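Local coordinates for protein 16S rRNA (adenine(1408)-N(1))-methyltransferase (Escherichia coli, PDB 3P2E) that methylates the N1 position of adenine 1408 in 16S rRNA of assembled 30S subunits, using S-adenosyl-L-methionine, and so confers aminoglycoside resistance, at residues K66-K71 against G75-V80; L111-V114 against D120-S123; Y189-N194 against R200-R205. All blocks are in the same frame, centred on the assembly; numbering follows the deposited sequence.

Interaction 1: K66-K71 against G75-V80; sequences KKIIKK and GGLSNV
The flat groups that meet here are peptide groups: Gly76 N comes to Lys71 O from above the carbonyl plane, 57° out of it, whereas Leu77 N reaches Ile68 O tilted by a smaller 24°. The contact is the tight return from helix 62-68 toward strand 80-83 in a beta-alpha-beta crossover of the Rossmann-like methyltransferase fold, whose other strand is 49-54. Its two hydrogen bonds are both between backbones, Leu77 N to Ile68 O at 3.0 Å and Gly76 N to Lys71 O at 3.1 Å. Between them Gly76 CA presses against the backbone of the helix exit, with a CA-H...O contact of 3.0 Å to Lys70 O and a longer one of 3.4 Å to Lys67 O. Gly76 has no side chain, and the place where a CB would stand is taken by Lys70 O and the carbonyl carbon of Lys71. Gly75 before it has a phi of 106°, a backbone shape that suits glycine; its O takes a hydrogen bond from Tyr40 OH, and Lys67 CG lies 3.9 Å from that same Gly75 O. Tyr40, on helix 37-44, also touches Lys67, Ile68 and Leu77, so it lies against both halves of the turn. Asn79 ties the loop to its surroundings through ND2, which is bonded to Ala43 O and Thr49 O. The apolar part centres on Ile68, where CG2 faces Leu77 CD1 at 4.3 Å in a loose van der Waals contact. With CG1 set between its own backbone N and carbonyl carbon, CD1 extends to Val80, and the two side chains cross at about a right angle. Ile68 CD1 ends 4.1 Å from Val80 CG1 and 3.8 Å from Val80 O.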
loop_
_atom_site.group_PDB
_atom_site.type_symbol
_atom_site.label_atom_id
_atom_site.label_comp_id
_atom_site.label_asym_id
_atom_site.label_seq_id
_atom_site.Cartn_x
_atom_site.Cartn_y
_atom_site.Cartn_z
ATOM N N LYS A 66 17.303 -5.887 -1.128
ATOM C CA LYS A 66 18.496 -6.718 -0.985
ATOM C C LYS A 66 18.347 -7.636 0.222
ATOM O O LYS A 66 18.859 -8.755 0.233
ATOM C CB LYS A 66 19.740 -5.839 -0.815
ATOM C CG LYS A 66 20.218 -5.187 -2.108
ATOM C CD LYS A 66 21.199 -4.048 -1.837
ATOM C CE LYS A 66 22.408 -4.514 -1.045
ATOM N NZ LYS A 66 23.299 -3.365 -0.701
ATOM N N LYS A 67 17.636 -7.160 1.235
ATOM C CA LYS A 67 17.433 -7.939 2.447
ATOM C C LYS A 67 16.506 -9.136 2.249
ATOM O O LYS A 67 16.797 -10.229 2.730
ATOM C CB LYS A 67 16.882 -7.042 3.561
ATOM C CG LYS A 67 16.720 -7.743 4.900
ATOM C CD LYS A 67 16.335 -6.762 5.998
ATOM C CE LYS A 67 16.295 -7.449 7.359
ATOM N NZ LYS A 67 16.081 -6.485 8.470
ATOM N N ILE A 68 15.401 -8.946 1.534
ATOM C CA ILE A 68 14.460 -10.045 1.348
ATOM C C ILE A 68 14.967 -11.183 0.475
ATOM O O ILE A 68 14.399 -12.275 0.496
ATOM C CB ILE A 68 13.106 -9.560 0.781
ATOM C CG1 ILE A 68 13.287 -8.979 -0.621
ATOM C CG2 ILE A 68 12.499 -8.541 1.725
ATOM C CD1 ILE A 68 11.978 -8.699 -1.333
ATOM N N ILE A 69 16.035 -10.936 -0.279
ATOM C CA ILE A 69 16.594 -11.958 -1.155
ATOM C C ILE A 69 17.656 -12.799 -0.441
ATOM O O ILE A 69 18.164 -13.774 -0.995
ATOM C CB ILE A 69 17.203 -11.319 -2.430
ATOM C CG1 ILE A 69 17.562 -12.407 -3.443
ATOM C CG2 ILE A 69 18.432 -10.504 -2.070
ATOM C CD1 ILE A 69 18.119 -11.870 -4.748
ATOM N N LYS A 70 17.989 -12.423 0.790
ATOM C CA LYS A 70 18.978 -13.160 1.571
ATOM C C LYS A 70 18.333 -14.424 2.124
ATOM O O LYS A 70 17.131 -14.628 1.971
ATOM C CB LYS A 70 19.495 -12.307 2.733
ATOM C CG LYS A 70 20.436 -11.186 2.328
ATOM C CD LYS A 70 20.971 -10.462 3.554
ATOM C CE LYS A 70 22.081 -9.486 3.189
ATOM N NZ LYS A 70 21.616 -8.428 2.250
ATOM N N LYS A 71 19.126 -15.274 2.769
ATOM C CA LYS A 71 18.576 -16.500 3.331
ATOM C C LYS A 71 17.691 -16.165 4.527
ATOM O O LYS A 71 17.922 -15.183 5.228
ATOM C CB LYS A 71 19.699 -17.459 3.743
ATOM C CG LYS A 71 20.689 -16.903 4.752
ATOM C CD LYS A 71 21.799 -17.915 5.019
ATOM C CE LYS A 71 22.825 -17.387 6.010
ATOM N NZ LYS A 71 23.934 -18.354 6.240
ATOM N N GLY A 75 17.365 -12.739 7.327
ATOM C CA GLY A 75 16.377 -11.697 7.111
ATOM C C GLY A 75 15.604 -11.829 5.815
ATOM O O GLY A 75 14.727 -11.016 5.521
ATOM N N GLY A 76 15.930 -12.853 5.035
ATOM C CA GLY A 76 15.239 -13.063 3.777
ATOM C C GLY A 76 13.782 -13.422 4.003
ATOM O O GLY A 76 13.426 -13.976 5.044
ATOM N N LEU A 77 12.938 -13.092 3.032
ATOM C CA LEU A 77 11.512 -13.395 3.107
ATOM C C LEU A 77 11.079 -13.983 1.774
ATOM O O LEU A 77 11.636 -13.646 0.730
ATOM C CB LEU A 77 10.695 -12.130 3.394
ATOM C CG LEU A 77 10.873 -11.453 4.756
ATOM C CD1 LEU A 77 10.002 -10.203 4.813
ATOM C CD2 LEU A 77 10.498 -12.418 5.875
ATOM N N SER A 78 10.085 -14.861 1.807
ATOM C CA SER A 78 9.600 -15.485 0.584
ATOM C C SER A 78 8.211 -14.985 0.215
ATOM O O SER A 78 7.652 -15.401 -0.799
ATOM C CB SER A 78 9.553 -17.008 0.751
ATOM O OG SER A 78 10.828 -17.530 1.078
ATOM N N ASN A 79 7.661 -14.083 1.023
ATOM C CA ASN A 79 6.317 -13.575 0.773
ATOM C C ASN A 79 6.226 -12.081 0.471
ATOM O O ASN A 79 5.242 -11.426 0.822
ATOM C CB ASN A 79 5.401 -13.938 1.953
ATOM C CG ASN A 79 5.806 -13.266 3.259
ATOM O OD1 ASN A 79 6.990 -13.032 3.522
ATOM N ND2 ASN A 79 4.817 -12.979 4.102
ATOM N N VAL A 80 7.251 -11.550 -0.191
ATOM C CA VAL A 80 7.283 -10.134 -0.550
ATOM C C VAL A 80 7.858 -9.924 -1.944
ATOM O O VAL A 80 8.815 -10.586 -2.337
ATOM C CB VAL A 80 8.162 -9.310 0.435
ATOM C CG1 VAL A 80 8.167 -7.835 0.032
ATOM C CG2 VAL A 80 7.653 -9.471 1.845
#

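Interaction 2: L111-V114 against D120-S123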
loop_
_atom_site.group_PDB
_atom_site.type_symbol
_atom_site.label_atom_id
_atom_site.label_comp_id
_atom_site.label_asym_id
_atom_site.label_seq_id
_atom_site.Cartn_x
_atom_site.Cartn_y
_atom_site.Cartn_z
ATOM N N LEU A 111 -1.010 11.387 -2.800
ATOM C CA LEU A 111 -1.809 11.988 -1.740
ATOM C C LEU A 111 -3.008 12.715 -2.351
ATOM O O LEU A 111 -4.136 12.570 -1.881
ATOM C CB LEU A 111 -0.967 12.966 -0.911
ATOM C CG LEU A 111 -1.733 13.792 0.134
ATOM C CD1 LEU A 111 -2.376 12.880 1.156
ATOM C CD2 LEU A 111 -0.777 14.766 0.820
ATOM N N GLU A 112 -2.773 13.484 -3.411
ATOM C CA GLU A 112 -3.865 14.213 -4.047
ATOM C C GLU A 112 -4.916 13.274 -4.650
ATOM O O GLU A 112 -6.111 13.556 -4.589
ATOM C CB GLU A 112 -3.331 15.168 -5.125
ATOM C CG GLU A 112 -2.979 14.517 -6.446
ATOM C CD GLU A 112 -2.685 15.532 -7.538
ATOM O OE1 GLU A 112 -3.547 16.400 -7.793
ATOM O OE2 GLU A 112 -1.595 15.459 -8.144
ATOM N N TYR A 113 -4.486 12.147 -5.215
ATOM C CA TYR A 113 -5.446 11.210 -5.803
ATOM C C TYR A 113 -6.388 10.664 -4.737
ATOM O O TYR A 113 -7.553 10.374 -5.013
ATOM C CB TYR A 113 -4.734 10.036 -6.483
ATOM C CG TYR A 113 -3.865 10.432 -7.655
ATOM C CD1 TYR A 113 -4.159 11.564 -8.418
ATOM C CD2 TYR A 113 -2.761 9.663 -8.017
ATOM C CE1 TYR A 113 -3.372 11.920 -9.511
ATOM C CE2 TYR A 113 -1.972 10.010 -9.111
ATOM C CZ TYR A 113 -2.282 11.139 -9.852
ATOM O OH TYR A 113 -1.499 11.492 -10.930
ATOM N N VAL A 114 -5.881 10.515 -3.521
ATOM C CA VAL A 114 -6.702 9.996 -2.438
ATOM C C VAL A 114 -7.600 11.068 -1.826
ATOM O O VAL A 114 -8.779 10.826 -1.581
ATOM C CB VAL A 114 -5.824 9.379 -1.309
ATOM C CG1 VAL A 114 -6.698 8.968 -0.130
ATOM C CG2 VAL A 114 -5.069 8.170 -1.837
ATOM N N ASP A 120 -10.843 8.579 -11.511
ATOM C CA ASP A 120 -10.273 7.681 -12.508
ATOM C C ASP A 120 -9.102 6.886 -11.941
ATOM O O ASP A 120 -9.033 5.668 -12.114
ATOM C CB ASP A 120 -9.828 8.467 -13.744
ATOM C CG ASP A 120 -9.257 7.573 -14.830
ATOM O OD1 ASP A 120 -9.945 6.614 -15.248
ATOM O OD2 ASP A 120 -8.119 7.829 -15.274
ATOM N N ILE A 121 -8.189 7.566 -11.257
ATOM C CA ILE A 121 -7.040 6.884 -10.675
ATOM C C ILE A 121 -7.474 5.892 -9.596
ATOM O O ILE A 121 -6.987 4.759 -9.560
ATOM C CB ILE A 121 -6.032 7.885 -10.064
ATOM C CG1 ILE A 121 -5.509 8.834 -11.145
ATOM C CG2 ILE A 121 -4.864 7.127 -9.448
ATOM C CD1 ILE A 121 -4.750 8.144 -12.263
ATOM N N LEU A 122 -8.385 6.303 -8.718
ATOM C CA LEU A 122 -8.841 5.391 -7.671
ATOM C C LEU A 122 -9.519 4.176 -8.300
ATOM O O LEU A 122 -9.445 3.067 -7.768
ATOM C CB LEU A 122 -9.796 6.095 -6.699
ATOM C CG LEU A 122 -9.146 7.130 -5.770
ATOM C CD1 LEU A 122 -10.137 7.533 -4.688
ATOM C CD2 LEU A 122 -7.889 6.548 -5.130
ATOM N N SER A 123 -10.175 4.383 -9.439
ATOM C CA SER A 123 -10.829 3.282 -10.131
ATOM C C SER A 123 -9.775 2.262 -10.557
ATOM O O SER A 123 -10.010 1.051 -10.470
ATOM C CB SER A 123 -11.590 3.790 -11.356
ATOM O OG SER A 123 -12.693 4.587 -10.966
#
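Tyr113, on helix 108-115, lays its ring against Ile121 of helix 119-126, across the short link between these consecutive helices beside the cofactor pocket of the Rossmann-like fold. Ile121 CG1 sits over the middle of the ring, 3.9 Å from the centroid and 4° off the normal, a CH-pi contact. The other branch lies toward the CD2 side, with Ile121 CG2 3.6 Å from Tyr113 CD2. Both branches can touch because CG1 is anti to the carbonyl carbon of Ile121 (chi1 -60°) while CG2 is anti to its N. Farther out, Tyr113 OH is hydrogen-bonded to Glu88 OE2, which anchors the ring at its far end, and the residue also touches the bound S-adenosyl-L-homocysteine. The backbone carbonyl of Tyr113 meets the branched end of Leu122: Tyr113 O is 3.7 Å from Leu122 CG, with both methyls only slightly farther. Next along the helix, Val114 turns its side chain away from the second helix, onto Phe137 and Thr139 of strand 133-139. No hydrogen bond joins the two segments, so the helices are held here by dispersion and CH-pi contact, and Ile121 gives the flat ring of a pocket tyrosine an apolar backing.

Interaction 3: Y189-N194 against R200-R205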
loop_
_atom_site.group_PDB
_atom_site.type_symbol
_atom_site.label_atom_id
_atom_site.label_comp_id
_atom_site.label_asym_id
_atom_site.label_seq_id
_atom_site.Cartn_x
_atom_site.Cartn_y
_atom_site.Cartn_z
ATOM N N TYR A 189 -0.126 5.970 17.569
ATOM C CA TYR A 189 -0.535 4.912 16.656
ATOM C C TYR A 189 0.451 4.719 15.500
ATOM O O TYR A 189 0.702 3.596 15.056
ATOM C CB TYR A 189 -1.912 5.220 16.068
ATOM C CG TYR A 189 -2.331 4.184 15.067
ATOM C CD1 TYR A 189 -2.797 2.940 15.488
ATOM C CD2 TYR A 189 -2.171 4.404 13.699
ATOM C CE1 TYR A 189 -3.086 1.938 14.578
ATOM C CE2 TYR A 189 -2.458 3.401 12.773
ATOM C CZ TYR A 189 -2.910 2.173 13.223
ATOM O OH TYR A 189 -3.162 1.161 12.332
ATOM N N VAL A 190 0.998 5.824 15.009
ATOM C CA VAL A 190 1.930 5.781 13.891
ATOM C C VAL A 190 3.310 5.263 14.288
ATOM O O VAL A 190 4.078 4.811 13.438
ATOM C CB VAL A 190 2.047 7.183 13.245
ATOM C CG1 VAL A 190 2.997 7.150 12.053
ATOM C CG2 VAL A 190 0.653 7.654 12.813
ATOM N N LYS A 191 3.612 5.301 15.583
ATOM C CA LYS A 191 4.906 4.834 16.068
ATOM C C LYS A 191 5.144 3.350 15.821
ATOM O O LYS A 191 6.270 2.869 15.961
ATOM C CB LYS A 191 5.055 5.141 17.561
ATOM C CG LYS A 191 5.148 6.628 17.868
ATOM C CD LYS A 191 5.450 6.878 19.341
ATOM C CE LYS A 191 5.564 8.369 19.627
ATOM N NZ LYS A 191 5.892 8.642 21.049
ATOM N N GLN A 192 4.092 2.631 15.437
ATOM C CA GLN A 192 4.205 1.199 15.182
ATOM C C GLN A 192 4.756 0.879 13.795
ATOM O O GLN A 192 5.171 -0.253 13.537
ATOM C CB GLN A 192 2.845 0.524 15.349
ATOM C CG GLN A 192 1.884 0.750 14.202
ATOM C CD GLN A 192 0.495 0.241 14.516
ATOM O OE1 GLN A 192 -0.181 0.768 15.402
ATOM N NE2 GLN A 192 0.063 -0.793 13.800
ATOM N N PHE A 193 4.761 1.870 12.906
ATOM C CA PHE A 193 5.266 1.663 11.550
ATOM C C PHE A 193 6.781 1.827 11.519
ATOM O O PHE A 193 7.337 2.641 12.253
ATOM C CB PHE A 193 4.589 2.642 10.588
ATOM C CG PHE A 193 3.121 2.385 10.411
ATOM C CD1 PHE A 193 2.673 1.436 9.498
ATOM C CD2 PHE A 193 2.185 3.051 11.196
ATOM C CE1 PHE A 193 1.311 1.148 9.371
ATOM C CE2 PHE A 193 0.824 2.770 11.078
ATOM C CZ PHE A 193 0.387 1.817 10.168
ATOM N N ASN A 194 7.444 1.055 10.663
ATOM C CA ASN A 194 8.901 1.082 10.581
ATOM C C ASN A 194 9.561 1.949 9.507
ATOM O O ASN A 194 10.773 2.154 9.562
ATOM C CB ASN A 194 9.437 -0.349 10.443
ATOM C CG ASN A 194 9.333 -1.144 11.734
ATOM O OD1 ASN A 194 9.701 -2.319 11.782
ATOM N ND2 ASN A 194 8.836 -0.507 12.789
ATOM N N ARG A 200 9.363 9.634 11.247
ATOM C CA ARG A 200 9.477 11.088 11.282
ATOM C C ARG A 200 8.125 11.711 11.602
ATOM O O ARG A 200 8.033 12.624 12.423
ATOM C CB ARG A 200 9.975 11.630 9.938
ATOM C CG ARG A 200 11.487 11.595 9.775
ATOM C CD ARG A 200 11.890 11.963 8.360
ATOM N NE ARG A 200 11.260 13.199 7.894
ATOM C CZ ARG A 200 11.185 13.554 6.615
ATOM N NH1 ARG A 200 11.694 12.764 5.680
ATOM N NH2 ARG A 200 10.605 14.695 6.265
ATOM N N LEU A 201 7.071 11.216 10.955
ATOM C CA LEU A 201 5.737 11.760 11.193
ATOM C C LEU A 201 5.261 11.492 12.618
ATOM O O LEU A 201 4.610 12.334 13.235
ATOM C CB LEU A 201 4.731 11.170 10.204
ATOM C CG LEU A 201 4.910 11.489 8.716
ATOM C CD1 LEU A 201 3.923 10.662 7.895
ATOM C CD2 LEU A 201 4.693 12.982 8.467
ATOM N N ALA A 202 5.591 10.317 13.135
ATOM C CA ALA A 202 5.188 9.941 14.484
ATOM C C ALA A 202 5.968 10.668 15.571
ATOM O O ALA A 202 5.398 11.065 16.587
ATOM C CB ALA A 202 5.344 8.438 14.672
ATOM N N PHE A 203 7.268 10.850 15.355
ATOM C CA PHE A 203 8.120 11.482 16.361
ATOM C C PHE A 203 8.166 13.009 16.363
ATOM O O PHE A 203 8.651 13.603 17.323
ATOM C CB PHE A 203 9.560 10.959 16.247
ATOM C CG PHE A 203 9.719 9.491 16.543
ATOM C CD1 PHE A 203 8.832 8.822 17.381
ATOM C CD2 PHE A 203 10.794 8.782 16.007
ATOM C CE1 PHE A 203 9.012 7.466 17.681
ATOM C CE2 PHE A 203 10.985 7.430 16.303
ATOM C CZ PHE A 203 10.093 6.771 17.142
ATOM N N GLY A 204 7.676 13.639 15.301
ATOM C CA GLY A 204 7.702 15.091 15.228
ATOM C C GLY A 204 6.594 15.793 15.994
ATOM O O GLY A 204 6.179 15.343 17.062
ATOM N N ARG A 205 6.112 16.906 15.449
ATOM C CA ARG A 205 5.044 17.656 16.094
ATOM C C ARG A 205 3.778 16.811 16.132
ATOM O O ARG A 205 3.633 15.852 15.362
ATOM C CB ARG A 205 4.741 18.949 15.331
ATOM C CG ARG A 205 5.888 19.955 15.216
ATOM C CD ARG A 205 5.329 21.319 14.815
ATOM N NE ARG A 205 6.346 22.359 14.658
ATOM C CZ ARG A 205 6.968 22.638 13.517
ATOM N NH1 ARG A 205 6.687 21.954 12.416
ATOM N NH2 ARG A 205 7.864 23.617 13.469
#
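Ala202, following a Leu201 that packs on Phe105 and Phe209, is the first residue of 200-205 to touch the other segment, and its methyl points straight into the bend that follows helix 187-190. That single carbon meets two neighbours at once: Ala202 CB is 3.7 Å from Val190 CG1, and it lies equally far, 3.7 Å, from Lys191 CG. With CG1 anti to its backbone N (chi1 -179°), Val190 turns this methyl to the helix; its side chain rests on the same two phenylalanines as Leu201, so the two helices share an apolar base. Phe203 comes next and swings its ring to the extended lysine chain. Lys191 CE approaches the ring edge in its plane, 4.0 Å from Phe203 CD1, while Lys191 CG comes in obliquely at 4.0 Å from Phe203 CE1. At Gly204 the chain leaves helical geometry, its N making a weak bond to Arg200 O. On the opposing side the chain bends in a type I beta turn from Val190 to Phe193, closed by Phe193 N to Val190 O at 3.1 Å. No hydrogen bond spans the segments: the Ala202 methyl, Val190, the Phe203 ring and the Lys191 methylenes join them by apolar contact, and the ammonium runs on past the ring edge, so a cation-pi interaction over the face is not what holds them.

In the fold
The three contacts follow one another along the chain without touching. Interactions 1 and 2 lie on opposite sides of the chain's centre, their centres 31 Å apart; interaction 3 is about 25 Å from the first and 24 Å from the second, between centres. Their distances from the bound S-adenosyl-L-homocysteine differ sharply. In interaction 2 the side chain of Tyr113 is about 4 Å from it, within the pocket itself. In interaction 3 the side chain of Val190 is about 8 Å from it, and about 4 Å from that of cofactor-binding Phe105. In interaction 1, at the surface, the side chain of Val80 is about 13 Å from the bound S-adenosyl-L-homocysteine. Helix 37-44, which carries cofactor-binding Asn38, borders both interactions 1 and 3.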